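Putative secreted glycosylhydrolase (Parabacteroides distasonis ATCC 8503, PDB 3IMM) is a putative secreted glycoside hydrolase of the 3-keto-disaccharide hydrolase family, with a concanavalin-like fold, and probably cleaves glycosidic bonds. Local coordinates at residues L53-D58 with N123-K128; A85-E90 with K114-P119; P9-N14 with R194-R199; G106-V111 with K142-D147. All blocks are in the same frame, centred on the assembly; numbering follows the deposited sequence.

Contact 1: L53-D58 with N123-K128; sequences LDFKTD and NHMRIK
Asn123 and Phe55 face each other as a hydrogen-bonded pair of two antiparallel strands, and with Leu53 they account for most of the surface buried here. Asn123 CB sits over the centre of the Phe55 ring, a CH-pi contact with CB 3.7 Å from the ring centroid and 13° off its normal. Phe55 CG lies between the backbone N and the carbonyl carbon (chi1 68°), on the side of Asn123. The Asn123 amide is turned only 16° from the ring plane, and its ND2 donates to Phe55 O at 3.0 Å. Asn123 N reaches the same oxygen at 2.7 Å, so Phe55 O is gripped by two donors of one residue. ND2 also gives a hydrogen bond to a water, 2.7 Å away, that accepts from Thr57 N, while OD1 accepts from Lys117 N. At the ring edge, Phe55 CE2 meets Met125 CB (selenomethionine) at 4.0 Å. An alanine in place of Phe55 would probably open a gap beneath Asn123 CB and deprive Met125 of its aromatic neighbour. Leu53 pairs with Met125 through two backbone bonds, and its CD2 packs on Ile127 CD1 at 4.3 Å. The Asp54 and His124 side chains project from the other face of the sheet, where Asp54 OD1 approaches the edge of the imidazole at CD2, 3.1 Å away; Asp54 OD2 is held by Asn195 ND2 and by a salt bridge to Arg194 NE. Strands 191-200 and 133-138 flank the pair within the six-stranded sheet, and Phe55, Met125 and Ile127 pack against strand 80-85 of the five-stranded sheet.

Contact 2: A85-E90 with K114-P119; sequences ADDHCE and KVVKKP
Residues 85-90 leave strand 80-85 through a type I beta turn from Asp86 to Cys89, and His88 of this turn is held by the irregular chain of 114-119. Both belong to one long loop of the concanavalin-like sandwich. The turn also contains an Asx turn, Asp86 OD1 accepting from His88 N, and Cys89 N bonds back to Asp86 O. The His88 imidazole donates from NE2 to Val116 O at 2.7 Å; the oxygen lies near the ring plane, although the donor stands 43° out of the carbonyl plane. Lys118 CG makes a CH-pi contact over the centre of one ring face, 3.9 Å from the centroid, its chain crossing the histidine at about a right angle. A phenylalanine in place of His88 would probably leave Val116 O without this donor and a water at ND1 without its ring partner. Next to the histidine in sequence, Asp87 CB packs on Val116 CG1 at 3.7 Å. Asp87 OD1 is bound by Cys101 N, and OD2 accepts a long bond from Lys114 N through its anti lone pair. Asp86 OD2 is taken by Gly60 N. At the ring edge one water joins His88 ND1, 2.6 Å away, to Lys114 NZ at 2.8 Å.

Contact 3: P9-N14 with R194-R199; sequences PLFGKN and RNIKIR
Leu10 meets Ile196 and Ile198 where the N-terminal strand 8-9 adds an edge to the six-stranded antiparallel sheet of the sandwich. Its CD2 packs on Ile196 CG2 at 3.6 Å, while its other branch, CD1, lies 4.0 Å from Ile198 CG2. The leucine thus spans two isoleucines, two residues apart on strand 191-200, and its branch point CG, anti to the backbone N (chi1 178°), sends one methyl to each. The backbone fixes the same point: Leu10 N donates to Ile196 O at 2.9 Å in a nearly straight bond, 171° at the hydrogen. Pro9 CA adds a CA-H...O contact to that oxygen, and Pro9 forms a non-hydrogen-bonded antiparallel pair with Lys197.

Beyond this pair the chain turns away from the sheet. A type I beta turn from Pro9 to Gly12, closed by Gly12 N to Pro9 O, brings the Phe11 ring beside Leu10, whose CD2 lies over one ring face toward the rim. Further out, Leu10 packs on Leu51 of strand 49-57 and on Ile180 and Thr42 of the five-stranded sheet, so it is packed in the interface between the two sheets. The end of the Lys197 side chain leads away from 9-14 and makes a cation-pi contact with Trp7. A water accepts from Phe11 N at 2.8 Å and gives a weak bond to Ile196 O, 3.4 Å away.

Contact 4: G106-V111 with K142-D147; sequences GHLGAV and KVTEMD
His107 touches strand 142-147 through its CB, which packs on the CE methyl of Met146 (selenomethionine) at 3.6 Å, while its imidazole stacks on the ring of Phe171. The Trp151 ring meets the imidazole with the two planes about 55° apart, and His107 ND1 is hydrogen-bonded to Tyr105 O, which ties the ring to its own loop. The same methyl of Met146 reaches Leu108 CB at 3.7 Å, so a single CE is shared between two consecutive residues. The methionine chain, extended as far as SE, bends at chi3 (-87°), turning CE toward the loop.

Leu108 has the largest buried surface of the contact. Its CG is anti to the backbone N (chi1 -178°), which carries the branch point toward the strand; there CD2 meets Thr144 CG2 and the backbone oxygen of Glu145, each at 3.6 Å. The leucine and threonine side chains slide past each other in opposite directions. Thr144 OG1 is directed to Gly102 O, with which it is hydrogen-bonded, and lies 3.8 Å from Ala110 CB. Farther along, Ala110 CB packs on Val143 CB at 4.1 Å. One hydrogen bond joins the backbones, Val111 N to Val143 O at 2.9 Å.

On the strand itself, a salt bridge links Lys142 NZ to Glu145 OE1. Val143 and Thr144 together face Val136, a classic beta bulge, and His107 with Leu108 makes another opposite Ile104. The arrangement is that of a long loop laid against the edge strand of a beta sandwich, here the outermost strand 141-147 of the six-stranded sheet.

Contact 1 is the buried centre of the set, whereas contacts 2, 3 and 4 are partly buried and lie nearer the surface. Contacts 1, 3 and 4 all reach the six-stranded sheet: contact 1 joins two inner strands by regular backbone pairing, contact 3 lies at one edge, where strand 8-9 joins strand 191-200, and contact 4 lays a loop on the other edge strand. These two have one direct backbone bond each and mostly apolar side chains. Contact 2 joins loop to loop and relies more on polar side chains and waters. Contact 1 meets contact 2 through Asn123 and through Thr57 against Pro119, and contact 3 through Asp54 and Leu53. Val115 and Val143 bring contacts 2 and 4 together.

Contact 1: L53-D58 with N123-K128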
# COMPACT_ATOMS: atom_id res chain seq x y z
N LEU A 53 -8.09 1.55 5.92
CA LEU A 53 -7.77 0.23 6.45
C LEU A 53 -7.05 0.36 7.78
O LEU A 53 -6.34 1.33 8.02
CB LEU A 53 -6.90 -0.53 5.47
CG LEU A 53 -5.50 0.01 5.12
CD1 LEU A 53 -4.54 -1.12 4.84
CD2 LEU A 53 -5.52 0.99 3.93
N ASP A 54 -7.25 -0.64 8.63
CA ASP A 54 -6.50 -0.78 9.85
C ASP A 54 -5.45 -1.79 9.50
O ASP A 54 -5.71 -2.67 8.67
CB ASP A 54 -7.37 -1.33 10.99
CG ASP A 54 -8.58 -0.44 11.33
OD1 ASP A 54 -8.62 0.73 10.89
OD2 ASP A 54 -9.53 -0.92 12.02
N PHE A 55 -4.26 -1.66 10.11
CA PHE A 55 -3.28 -2.71 10.06
C PHE A 55 -2.49 -2.79 11.36
O PHE A 55 -2.36 -1.79 12.09
CB PHE A 55 -2.36 -2.52 8.86
CG PHE A 55 -1.47 -1.34 8.96
CD1 PHE A 55 -0.19 -1.46 9.53
CD2 PHE A 55 -1.86 -0.11 8.44
CE1 PHE A 55 0.66 -0.36 9.60
CE2 PHE A 55 -1.02 1.00 8.53
CZ PHE A 55 0.23 0.88 9.11
N LYS A 56 -1.98 -4.00 11.65
CA LYS A 56 -1.10 -4.26 12.81
C LYS A 56 0.18 -4.90 12.31
O LYS A 56 0.17 -5.82 11.50
CB LYS A 56 -1.81 -5.21 13.78
CG LYS A 56 -1.05 -5.66 15.03
CD LYS A 56 -1.97 -6.48 15.99
CE LYS A 56 -2.26 -7.85 15.45
NZ LYS A 56 -2.96 -8.72 16.40
N THR A 57 1.31 -4.43 12.80
CA THR A 57 2.58 -4.98 12.39
C THR A 57 3.11 -6.00 13.37
O THR A 57 2.66 -6.10 14.52
CB THR A 57 3.65 -3.87 12.22
OG1 THR A 57 3.98 -3.34 13.50
CG2 THR A 57 3.13 -2.76 11.30
N ASP A 58 4.05 -6.77 12.85
CA ASP A 58 5.00 -7.58 13.57
C ASP A 58 6.37 -6.87 13.53
O ASP A 58 6.58 -5.92 12.74
CB ASP A 58 5.15 -8.87 12.77
CG ASP A 58 5.21 -10.10 13.59
OD1 ASP A 58 5.23 -10.01 14.84
OD2 ASP A 58 5.18 -11.20 12.97
N ASN A 123 -3.00 0.11 13.85
CA ASN A 123 -2.86 1.36 13.11
C ASN A 123 -4.05 1.61 12.20
O ASN A 123 -4.81 0.70 11.87
CB ASN A 123 -1.61 1.33 12.21
CG ASN A 123 -0.36 1.10 12.98
OD1 ASN A 123 0.31 2.03 13.42
ND2 ASN A 123 -0.04 -0.16 13.19
N HIS A 124 -4.18 2.87 11.79
CA HIS A 124 -5.19 3.23 10.80
C HIS A 124 -4.53 4.06 9.70
O HIS A 124 -3.66 4.89 9.98
CB HIS A 124 -6.38 3.97 11.43
CG HIS A 124 -7.41 4.35 10.43
ND1 HIS A 124 -7.44 5.60 9.84
CD2 HIS A 124 -8.36 3.62 9.81
CE1 HIS A 124 -8.42 5.63 8.96
NE2 HIS A 124 -8.99 4.45 8.92
N MSE A 125 -4.90 3.78 8.46
CA MSE A 125 -4.37 4.48 7.30
C MSE A 125 -5.52 4.78 6.35
O MSE A 125 -6.37 3.93 6.09
CB MSE A 125 -3.29 3.65 6.60
CG MSE A 125 -2.85 4.22 5.27
SE MSE A 125 -1.47 3.08 4.45
CE MSE A 125 -0.08 3.69 5.54
N ARG A 126 -5.54 6.01 5.87
CA ARG A 126 -6.43 6.46 4.79
C ARG A 126 -5.59 6.90 3.57
O ARG A 126 -4.61 7.66 3.71
CB ARG A 126 -7.30 7.62 5.27
CG ARG A 126 -8.15 8.24 4.15
CD ARG A 126 -9.19 9.14 4.71
NE ARG A 126 -10.16 8.39 5.51
CZ ARG A 126 -11.11 8.96 6.28
NH1 ARG A 126 -11.28 10.27 6.31
NH2 ARG A 126 -11.90 8.19 7.00
N ILE A 127 -5.93 6.38 2.41
CA ILE A 127 -5.22 6.71 1.16
C ILE A 127 -6.24 7.35 0.25
O ILE A 127 -7.23 6.74 -0.08
CB ILE A 127 -4.60 5.47 0.50
CG1 ILE A 127 -3.75 4.69 1.50
CG2 ILE A 127 -3.75 5.86 -0.69
CD1 ILE A 127 -3.36 3.30 0.99
N LYS A 128 -6.01 8.60 -0.12
CA LYS A 128 -6.88 9.34 -1.01
C LYS A 128 -6.22 9.36 -2.37
O LYS A 128 -5.10 9.87 -2.53
CB LYS A 128 -7.16 10.78 -0.51
CG LYS A 128 -7.69 10.86 0.92
CD LYS A 128 -8.15 12.28 1.33
CE LYS A 128 -9.64 12.47 1.18
NZ LYS A 128 -10.10 13.87 1.37
O HOH W 1 1.41 -2.10 14.49

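Contact 2: A85-E90 with K114-P119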
# COMPACT_ATOMS: atom_id res chain seq x y z
N ALA A 85 5.28 -0.57 6.87
CA ALA A 85 6.51 -1.07 7.43
C ALA A 85 6.58 -0.79 8.91
O ALA A 85 6.06 0.20 9.40
CB ALA A 85 7.75 -0.46 6.70
N ASP A 86 7.25 -1.70 9.60
CA ASP A 86 7.66 -1.47 10.99
C ASP A 86 8.86 -0.55 11.07
O ASP A 86 9.99 -0.99 11.10
CB ASP A 86 8.01 -2.80 11.68
CG ASP A 86 8.54 -2.60 13.08
OD1 ASP A 86 8.19 -1.55 13.69
OD2 ASP A 86 9.28 -3.47 13.58
N ASP A 87 8.61 0.75 11.15
CA ASP A 87 9.68 1.74 11.24
C ASP A 87 10.55 1.59 12.52
O ASP A 87 11.58 2.24 12.64
CB ASP A 87 9.08 3.16 11.22
CG ASP A 87 8.55 3.56 9.87
OD1 ASP A 87 8.62 2.75 8.95
OD2 ASP A 87 8.04 4.68 9.71
N HIS A 88 10.11 0.82 13.49
CA HIS A 88 10.84 0.71 14.75
C HIS A 88 11.89 -0.38 14.69
O HIS A 88 12.61 -0.55 15.63
CB HIS A 88 9.89 0.45 15.90
CG HIS A 88 8.77 1.43 15.96
ND1 HIS A 88 8.87 2.63 16.63
CD2 HIS A 88 7.53 1.40 15.41
CE1 HIS A 88 7.73 3.29 16.50
NE2 HIS A 88 6.91 2.57 15.76
N CYS A 89 11.93 -1.14 13.61
CA CYS A 89 12.99 -2.12 13.39
C CYS A 89 13.98 -1.47 12.45
O CYS A 89 13.58 -1.03 11.38
CB CYS A 89 12.41 -3.35 12.71
SG CYS A 89 13.56 -4.62 12.47
N GLU A 90 15.24 -1.38 12.84
CA GLU A 90 16.25 -0.75 11.99
C GLU A 90 17.23 -1.78 11.45
O GLU A 90 18.35 -1.82 11.89
CB GLU A 90 17.01 0.35 12.78
N LYS A 114 8.18 6.76 12.22
CA LYS A 114 7.70 6.28 13.49
C LYS A 114 6.40 6.99 13.88
O LYS A 114 6.09 7.17 15.05
CB LYS A 114 8.80 6.42 14.53
CG LYS A 114 10.06 5.65 14.19
CD LYS A 114 11.05 5.73 15.38
CE LYS A 114 12.34 5.00 15.07
NZ LYS A 114 13.04 4.62 16.33
N VAL A 115 5.61 7.34 12.87
CA VAL A 115 4.16 7.57 13.08
C VAL A 115 3.43 6.21 13.26
O VAL A 115 2.42 6.12 13.94
CB VAL A 115 3.59 8.39 11.94
CG1 VAL A 115 2.07 8.58 12.09
CG2 VAL A 115 4.37 9.75 11.87
N VAL A 116 3.94 5.17 12.63
CA VAL A 116 3.40 3.84 12.80
C VAL A 116 3.66 3.45 14.24
O VAL A 116 4.65 3.83 14.84
CB VAL A 116 4.06 2.81 11.82
CG1 VAL A 116 5.53 2.63 12.12
CG2 VAL A 116 3.33 1.45 11.88
N LYS A 117 2.71 2.73 14.82
CA LYS A 117 2.84 2.27 16.20
C LYS A 117 3.76 1.07 16.22
O LYS A 117 4.20 0.57 15.18
CB LYS A 117 1.47 1.98 16.78
CG LYS A 117 0.70 3.27 16.96
CD LYS A 117 -0.71 3.01 17.29
CE LYS A 117 -1.46 4.32 17.55
NZ LYS A 117 -2.94 4.00 17.69
N LYS A 118 4.09 0.62 17.42
CA LYS A 118 5.00 -0.52 17.61
C LYS A 118 4.30 -1.82 17.27
O LYS A 118 3.08 -1.86 17.28
CB LYS A 118 5.52 -0.53 19.05
CG LYS A 118 6.53 0.59 19.29
CD LYS A 118 7.28 0.39 20.58
CE LYS A 118 8.25 1.54 20.82
NZ LYS A 118 8.49 1.71 22.30
N PRO A 119 5.06 -2.89 16.95
CA PRO A 119 4.49 -4.16 16.62
C PRO A 119 3.39 -4.51 17.58
O PRO A 119 3.53 -4.25 18.76
CB PRO A 119 5.67 -5.11 16.78
CG PRO A 119 6.80 -4.29 16.29
CD PRO A 119 6.54 -2.95 16.89
O HOH W 2 5.50 -1.23 13.50
O HOH W 3 5.77 5.77 10.23
O HOH W 4 11.09 3.30 17.78

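Contact 3: P9-N14 with R194-R199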
# COMPACT_ATOMS: atom_id res chain seq x y z
N PRO A 9 -17.17 -2.28 2.26
CA PRO A 9 -16.04 -3.17 2.42
C PRO A 9 -15.36 -3.41 1.06
O PRO A 9 -16.02 -3.71 0.06
CB PRO A 9 -16.68 -4.44 2.98
CG PRO A 9 -18.10 -4.33 2.69
CD PRO A 9 -18.42 -2.91 2.75
N LEU A 10 -14.05 -3.25 1.02
CA LEU A 10 -13.34 -3.31 -0.26
C LEU A 10 -13.55 -4.67 -0.94
O LEU A 10 -13.62 -4.74 -2.15
CB LEU A 10 -11.84 -3.06 -0.03
CG LEU A 10 -10.93 -3.12 -1.24
CD1 LEU A 10 -11.27 -2.00 -2.29
CD2 LEU A 10 -9.42 -3.09 -0.79
N PHE A 11 -13.59 -5.74 -0.15
CA PHE A 11 -13.65 -7.07 -0.73
C PHE A 11 -15.01 -7.68 -0.49
O PHE A 11 -15.16 -8.89 -0.67
CB PHE A 11 -12.53 -7.99 -0.19
CG PHE A 11 -11.13 -7.52 -0.47
CD1 PHE A 11 -10.74 -7.14 -1.76
CD2 PHE A 11 -10.18 -7.47 0.54
CE1 PHE A 11 -9.45 -6.70 -2.02
CE2 PHE A 11 -8.87 -7.08 0.28
CZ PHE A 11 -8.50 -6.68 -1.00
N GLY A 12 -15.99 -6.86 -0.15
CA GLY A 12 -17.30 -7.33 0.23
C GLY A 12 -17.26 -8.15 1.49
O GLY A 12 -16.29 -8.10 2.22
N LYS A 13 -18.30 -8.95 1.73
CA LYS A 13 -18.31 -9.90 2.85
C LYS A 13 -17.74 -11.22 2.39
O LYS A 13 -17.95 -11.65 1.26
CB LYS A 13 -19.72 -10.12 3.33
CG LYS A 13 -20.50 -8.86 3.64
CD LYS A 13 -22.01 -9.19 3.72
CE LYS A 13 -22.50 -9.22 5.14
NZ LYS A 13 -22.39 -7.84 5.75
N ASN A 14 -16.99 -11.84 3.29
CA ASN A 14 -16.38 -13.15 3.03
C ASN A 14 -15.50 -13.18 1.78
O ASN A 14 -15.41 -14.21 1.08
CB ASN A 14 -17.47 -14.22 2.96
CG ASN A 14 -18.41 -14.14 4.13
OD1 ASN A 14 -17.97 -13.96 5.27
ND2 ASN A 14 -19.70 -14.19 3.86
N ARG A 194 -7.67 -5.09 8.81
CA ARG A 194 -9.09 -5.08 9.12
C ARG A 194 -9.77 -3.79 8.77
O ARG A 194 -9.12 -2.79 8.46
CB ARG A 194 -9.39 -5.43 10.57
CG ARG A 194 -9.01 -4.40 11.47
CD ARG A 194 -9.51 -4.62 12.91
NE ARG A 194 -9.10 -3.38 13.54
CZ ARG A 194 -8.74 -3.19 14.79
NH1 ARG A 194 -8.79 -4.15 15.66
NH2 ARG A 194 -8.35 -1.96 15.15
N ASN A 195 -11.09 -3.83 8.75
CA ASN A 195 -11.89 -2.68 8.37
C ASN A 195 -11.40 -2.05 7.05
O ASN A 195 -11.28 -0.86 6.96
CB ASN A 195 -11.88 -1.63 9.50
CG ASN A 195 -12.63 -2.09 10.71
OD1 ASN A 195 -13.75 -2.56 10.59
ND2 ASN A 195 -12.03 -1.94 11.89
N ILE A 196 -11.16 -2.87 6.04
CA ILE A 196 -10.73 -2.39 4.73
C ILE A 196 -11.97 -1.99 3.95
O ILE A 196 -12.83 -2.83 3.60
CB ILE A 196 -9.94 -3.42 3.97
CG1 ILE A 196 -8.90 -4.08 4.86
CG2 ILE A 196 -9.26 -2.80 2.76
CD1 ILE A 196 -8.48 -5.42 4.35
N LYS A 197 -12.06 -0.69 3.69
CA LYS A 197 -13.23 -0.08 3.07
C LYS A 197 -12.87 1.06 2.13
O LYS A 197 -11.78 1.62 2.16
CB LYS A 197 -14.22 0.41 4.14
CG LYS A 197 -13.63 1.41 5.17
CD LYS A 197 -14.62 1.64 6.27
CE LYS A 197 -14.40 2.98 7.02
NZ LYS A 197 -15.43 3.09 8.12
N ILE A 198 -13.80 1.37 1.26
CA ILE A 198 -13.55 2.30 0.19
C ILE A 198 -14.81 3.15 -0.05
O ILE A 198 -15.93 2.69 0.16
CB ILE A 198 -13.09 1.56 -1.09
CG1 ILE A 198 -12.62 2.55 -2.15
CG2 ILE A 198 -14.22 0.63 -1.65
CD1 ILE A 198 -11.88 1.87 -3.29
N ARG A 199 -14.63 4.40 -0.45
CA ARG A 199 -15.72 5.17 -1.04
C ARG A 199 -15.18 6.16 -2.05
O ARG A 199 -14.00 6.47 -2.06
CB ARG A 199 -16.51 5.88 0.02
CG ARG A 199 -15.80 6.95 0.69
CD ARG A 199 -16.70 7.74 1.64
NE ARG A 199 -15.82 8.62 2.41
CZ ARG A 199 -16.16 9.25 3.53
NH1 ARG A 199 -17.37 9.11 4.05
NH2 ARG A 199 -15.25 9.98 4.16
O HOH W 5 -13.22 -6.04 2.62

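Contact 4: G106-V111 with K142-D147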
# COMPACT_ATOMS: atom_id res chain seq x y z
N GLY A 106 9.66 3.21 -3.11
CA GLY A 106 10.60 3.47 -4.22
C GLY A 106 10.59 4.85 -4.85
O GLY A 106 11.44 5.14 -5.74
N HIS A 107 9.70 5.72 -4.35
CA HIS A 107 9.38 6.99 -5.03
C HIS A 107 9.37 8.25 -4.16
O HIS A 107 9.82 9.33 -4.60
CB HIS A 107 8.06 6.84 -5.79
CG HIS A 107 8.15 5.89 -6.94
ND1 HIS A 107 8.02 4.52 -6.79
CD2 HIS A 107 8.44 6.10 -8.25
CE1 HIS A 107 8.19 3.94 -7.97
NE2 HIS A 107 8.45 4.88 -8.87
N LEU A 108 8.83 8.15 -2.95
CA LEU A 108 8.63 9.30 -2.09
C LEU A 108 8.56 8.91 -0.62
O LEU A 108 7.77 8.05 -0.23
CB LEU A 108 7.33 10.04 -2.50
CG LEU A 108 7.00 11.32 -1.72
CD1 LEU A 108 8.05 12.47 -2.04
CD2 LEU A 108 5.55 11.72 -2.02
N GLY A 109 9.40 9.56 0.19
CA GLY A 109 9.43 9.34 1.62
C GLY A 109 8.24 9.95 2.34
O GLY A 109 7.55 10.84 1.80
N ALA A 110 8.01 9.49 3.57
CA ALA A 110 7.03 10.11 4.47
C ALA A 110 7.71 11.32 5.11
O ALA A 110 8.93 11.39 5.15
CB ALA A 110 6.55 9.12 5.51
N VAL A 111 6.92 12.29 5.56
CA VAL A 111 7.51 13.50 6.14
C VAL A 111 8.03 13.24 7.56
O VAL A 111 9.02 13.85 7.99
CB VAL A 111 6.60 14.79 6.06
CG1 VAL A 111 6.54 15.31 4.59
CG2 VAL A 111 5.22 14.59 6.67
N LYS A 142 -1.06 13.48 8.29
CA LYS A 142 -0.77 13.56 6.87
C LYS A 142 0.72 13.35 6.66
O LYS A 142 1.52 14.26 6.87
CB LYS A 142 -1.23 14.91 6.33
CG LYS A 142 -1.15 15.03 4.82
CD LYS A 142 -2.09 16.13 4.31
CE LYS A 142 -1.61 17.51 4.60
NZ LYS A 142 -0.16 17.71 4.35
N VAL A 143 1.09 12.15 6.22
CA VAL A 143 2.49 11.79 6.08
C VAL A 143 3.06 11.92 4.66
O VAL A 143 4.23 12.16 4.51
CB VAL A 143 2.83 10.40 6.68
CG1 VAL A 143 2.62 10.46 8.21
CG2 VAL A 143 2.02 9.29 6.07
N THR A 144 2.22 11.80 3.64
CA THR A 144 2.72 11.68 2.27
C THR A 144 1.73 12.30 1.34
O THR A 144 0.52 12.07 1.46
CB THR A 144 2.98 10.18 1.91
OG1 THR A 144 3.82 9.62 2.92
CG2 THR A 144 3.62 10.01 0.51
N GLU A 145 2.25 13.08 0.40
CA GLU A 145 1.44 13.74 -0.64
C GLU A 145 2.24 13.72 -1.92
O GLU A 145 3.24 14.43 -2.04
CB GLU A 145 1.15 15.20 -0.29
CG GLU A 145 -0.18 15.40 0.33
CD GLU A 145 -0.50 16.84 0.56
OE1 GLU A 145 0.15 17.44 1.42
OE2 GLU A 145 -1.39 17.35 -0.13
N MSE A 146 1.79 12.92 -2.86
CA MSE A 146 2.47 12.75 -4.12
C MSE A 146 1.65 13.39 -5.20
O MSE A 146 0.46 13.10 -5.34
CB MSE A 146 2.60 11.27 -4.46
CG MSE A 146 3.10 11.05 -5.88
SE MSE A 146 3.68 9.22 -6.22
CE MSE A 146 5.44 9.29 -5.65
N ASP A 147 2.29 14.19 -6.03
CA ASP A 147 1.77 14.52 -7.38
C ASP A 147 2.59 13.77 -8.43
O ASP A 147 3.66 14.19 -8.79
CB ASP A 147 1.82 16.04 -7.64
CG ASP A 147 1.26 16.44 -9.02
OD1 ASP A 147 1.08 15.60 -9.94
OD2 ASP A 147 1.08 17.65 -9.20